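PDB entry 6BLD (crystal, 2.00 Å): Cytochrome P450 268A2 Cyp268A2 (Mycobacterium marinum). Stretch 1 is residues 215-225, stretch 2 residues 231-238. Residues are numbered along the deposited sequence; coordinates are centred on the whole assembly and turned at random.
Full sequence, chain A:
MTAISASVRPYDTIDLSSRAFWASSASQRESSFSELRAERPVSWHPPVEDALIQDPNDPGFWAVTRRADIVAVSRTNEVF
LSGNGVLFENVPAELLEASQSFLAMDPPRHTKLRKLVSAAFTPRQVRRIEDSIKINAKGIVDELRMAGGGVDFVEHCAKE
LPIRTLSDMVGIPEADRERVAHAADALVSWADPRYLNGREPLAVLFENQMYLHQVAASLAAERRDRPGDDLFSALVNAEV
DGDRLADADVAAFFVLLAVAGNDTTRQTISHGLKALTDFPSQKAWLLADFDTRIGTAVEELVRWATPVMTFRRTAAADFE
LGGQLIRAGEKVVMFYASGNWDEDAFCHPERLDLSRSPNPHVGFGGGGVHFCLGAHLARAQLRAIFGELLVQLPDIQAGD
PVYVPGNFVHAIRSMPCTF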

# COMPACT_ATOMS: atom_id res chain seq x y z
N VAL A 215 7.30 5.88 19.70
CA VAL A 215 5.88 5.77 20.02
C VAL A 215 5.52 4.33 20.34
O VAL A 215 4.70 4.06 21.23
N ALA A 216 6.13 3.37 19.64
CA ALA A 216 5.85 1.97 19.89
C ALA A 216 6.32 1.55 21.28
O ALA A 216 5.61 0.82 21.99
N ALA A 217 7.52 1.99 21.68
CA ALA A 217 8.02 1.64 23.01
C ALA A 217 7.16 2.26 24.11
O ALA A 217 6.92 1.62 25.14
N SER A 218 6.70 3.49 23.90
CA SER A 218 5.86 4.14 24.91
C SER A 218 4.50 3.48 25.01
O SER A 218 3.98 3.29 26.12
N LEU A 219 3.90 3.12 23.87
CA LEU A 219 2.59 2.48 23.91
C LEU A 219 2.69 1.05 24.41
O LEU A 219 1.80 0.58 25.14
N ALA A 220 3.76 0.34 24.06
CA ALA A 220 3.94 -1.03 24.55
C ALA A 220 4.07 -1.05 26.06
O ALA A 220 3.46 -1.89 26.74
N ALA A 221 4.88 -0.15 26.61
CA ALA A 221 5.03 -0.07 28.06
C ALA A 221 3.72 0.35 28.73
O ALA A 221 3.43 -0.10 29.84
N GLU A 222 2.93 1.20 28.07
CA GLU A 222 1.65 1.61 28.64
C GLU A 222 0.66 0.45 28.67
O GLU A 222 -0.07 0.27 29.65
N ARG A 223 0.62 -0.35 27.60
CA ARG A 223 -0.38 -1.40 27.49
C ARG A 223 0.01 -2.65 28.28
O ARG A 223 -0.86 -3.44 28.64
N ARG A 224 1.30 -2.84 28.56
CA ARG A 224 1.70 -3.97 29.40
C ARG A 224 1.33 -3.75 30.86
O ARG A 224 1.09 -4.71 31.59
N ASP A 225 1.27 -2.49 31.30
CA ASP A 225 0.80 -2.17 32.63
C ASP A 225 -0.70 -2.42 32.73
O ASP A 225 -1.14 -3.30 33.47
N LEU A 231 -5.80 -3.30 19.50
CA LEU A 231 -4.93 -4.14 18.70
C LEU A 231 -3.55 -4.28 19.32
O LEU A 231 -2.99 -5.38 19.38
N PHE A 232 -2.98 -3.17 19.80
CA PHE A 232 -1.64 -3.20 20.37
C PHE A 232 -1.61 -3.92 21.71
O PHE A 232 -0.62 -4.58 22.04
N SER A 233 -2.69 -3.81 22.50
CA SER A 233 -2.74 -4.48 23.79
C SER A 233 -2.57 -5.99 23.63
O SER A 233 -1.78 -6.61 24.35
N ALA A 234 -3.31 -6.58 22.70
CA ALA A 234 -3.21 -8.02 22.49
C ALA A 234 -1.83 -8.42 21.98
O ALA A 234 -1.35 -9.51 22.31
N LEU A 235 -1.18 -7.56 21.20
CA LEU A 235 0.13 -7.89 20.66
C LEU A 235 1.20 -7.89 21.75
O LEU A 235 1.98 -8.84 21.87
N VAL A 236 1.25 -6.82 22.55
CA VAL A 236 2.31 -6.69 23.55
C VAL A 236 2.07 -7.54 24.79
O VAL A 236 3.00 -7.74 25.58
N ASN A 237 0.85 -8.06 24.97
CA ASN A 237 0.53 -8.90 26.12
C ASN A 237 0.43 -10.38 25.76
O ASN A 237 0.24 -11.21 26.66
N ALA A 238 0.54 -10.73 24.49
CA ALA A 238 0.41 -12.12 24.07
C ALA A 238 1.64 -12.93 24.44
O ALA A 238 2.75 -12.40 24.55

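The strongest polar link between these two helices ties a side chain to a helix backbone. N237 (chi1 m) sends ND2 to R223 O at 3.2 Å, with a nearly straight N-H...O angle of 166°. The same ND2 also reaches back to S233 O, 2.7 Å away in its own stretch, so one amide nitrogen serves a carbonyl from each stretch. A carboxamide suits the task because its nitrogen has two protons to give. The CA-to-CB bond of N237 points sideways; its end comes nearer and makes the contact.

R224 works in the reverse sense, an arginine side chain meeting the backbone of the second helix. Chi1 is m and the next two angles are t, an extended chain that brings the guanidinium to V236 O. NE donates to V236 O at 3.4 Å, a weak bond at 139°, with the carbonyl at the edge of the guanidinium near its plane. Water 1 lies between the same two residues: its O accepts from R224 NH2 at 2.7 Å and is 3.0 Å from V236 O.

R223 points toward the second helix but puts its charge to use at home. Its m, m start leads to a salt bridge from NH2 to E222 OE2 at 2.8 Å, within the first helix. Against S233 it offers mainly packing: R223 CD lies 3.1 Å from S233 OG, and although NE is equally near that oxygen, the angle is too poor for a hydrogen bond. S233 OG, in rotamer m, is hydrogen-bonded to a residue just outside the stretches.

Beneath these polar contacts, two side chains of the second helix point toward the first. V236 (chi1 m) divides its methyls: CG1 sits 3.8 Å from A220 CB, while CG2 lies 3.8 Å from R223 CB and equally close to R224 CG. F232 has the largest area covered by the other stretch. Its chi1 of -144° falls between wells, and the ring is met at its edge by A216 O and A220 N, with F232 CE2 3.7 Å from A216 O. L219, also off-well at chi1 -146°, brings CD2 to 3.4 Å from F232 CD2.

At A216 and A220 the rule is small against large. Each has only a methyl, and the helices cross at -80° with their axes 8.8 Å apart; F232 packs beside both alanines and V236 beside A220.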

# COMPACT_ATOMS: atom_id res chain seq x y z
CB VAL A 215 5.03 6.32 18.86
CG1 VAL A 215 3.55 6.25 19.19
CG2 VAL A 215 5.45 7.75 18.52
CB ALA A 216 6.49 1.09 18.82
CB ALA A 217 9.48 2.08 23.15
CB SER A 218 5.71 5.63 24.58
OG SER A 218 6.92 6.33 24.81
CB LEU A 219 1.95 2.52 22.52
CG LEU A 219 0.43 2.67 22.51
CD1 LEU A 219 0.04 4.11 22.78
CD2 LEU A 219 -0.17 2.20 21.20
CB ALA A 220 5.15 -1.67 23.88
CB ALA A 221 6.15 0.90 28.43
CB GLU A 222 1.08 2.79 27.86
CG GLU A 222 -0.35 3.15 28.25
CD GLU A 222 -1.12 3.81 27.12
OE1 GLU A 222 -0.93 5.02 26.89
OE2 GLU A 222 -1.92 3.11 26.46
CB ARG A 223 -0.63 -1.76 26.03
CG ARG A 223 -1.23 -0.63 25.22
CD ARG A 223 -2.63 -0.29 25.70
NE ARG A 223 -3.50 0.17 24.62
CZ ARG A 223 -4.29 1.25 24.70
NH1 ARG A 223 -5.04 1.58 23.65
NH2 ARG A 223 -4.34 1.98 25.80
CB ARG A 224 3.20 -4.22 29.25
CG ARG A 224 3.59 -4.87 27.92
CD ARG A 224 5.02 -5.38 27.95
NE ARG A 224 5.52 -5.65 26.60
CZ ARG A 224 6.34 -4.85 25.94
NH1 ARG A 224 6.78 -3.73 26.50
NH2 ARG A 224 6.74 -5.17 24.71
CB ASP A 225 1.11 -0.71 32.99
CG ASP A 225 2.56 -0.50 33.37
OD1 ASP A 225 3.36 -1.46 33.24
OD2 ASP A 225 2.91 0.62 33.80
CB LEU A 231 -4.83 -3.56 17.29
CG LEU A 231 -4.37 -4.46 16.15
CD1 LEU A 231 -5.10 -4.05 14.90
CD2 LEU A 231 -2.87 -4.34 15.96
CB PHE A 232 -1.12 -1.77 20.54
CG PHE A 232 0.35 -1.62 20.29
CD1 PHE A 232 0.93 -2.15 19.14
CD2 PHE A 232 1.16 -0.96 21.19
CE1 PHE A 232 2.28 -2.02 18.91
CE2 PHE A 232 2.52 -0.83 20.96
CZ PHE A 232 3.08 -1.35 19.82
CB SER A 233 -4.07 -4.18 24.48
OG SER A 233 -4.17 -2.83 24.86
CB ALA A 234 -4.29 -8.48 21.51
CB LEU A 235 0.50 -6.92 19.54
CG LEU A 235 1.92 -7.07 18.98
CD1 LEU A 235 1.97 -8.19 17.95
CD2 LEU A 235 2.40 -5.76 18.39
CB VAL A 236 2.47 -5.22 23.99
CG1 VAL A 236 2.59 -4.32 22.77
CG2 VAL A 236 1.32 -4.78 24.87
CB ASN A 237 -0.78 -8.44 26.77
CG ASN A 237 -0.64 -7.10 27.47
OD1 ASN A 237 0.01 -7.00 28.51
ND2 ASN A 237 -1.26 -6.07 26.90
CB ALA A 238 0.17 -12.20 22.56
O HOH W 1 5.57 -7.54 24.11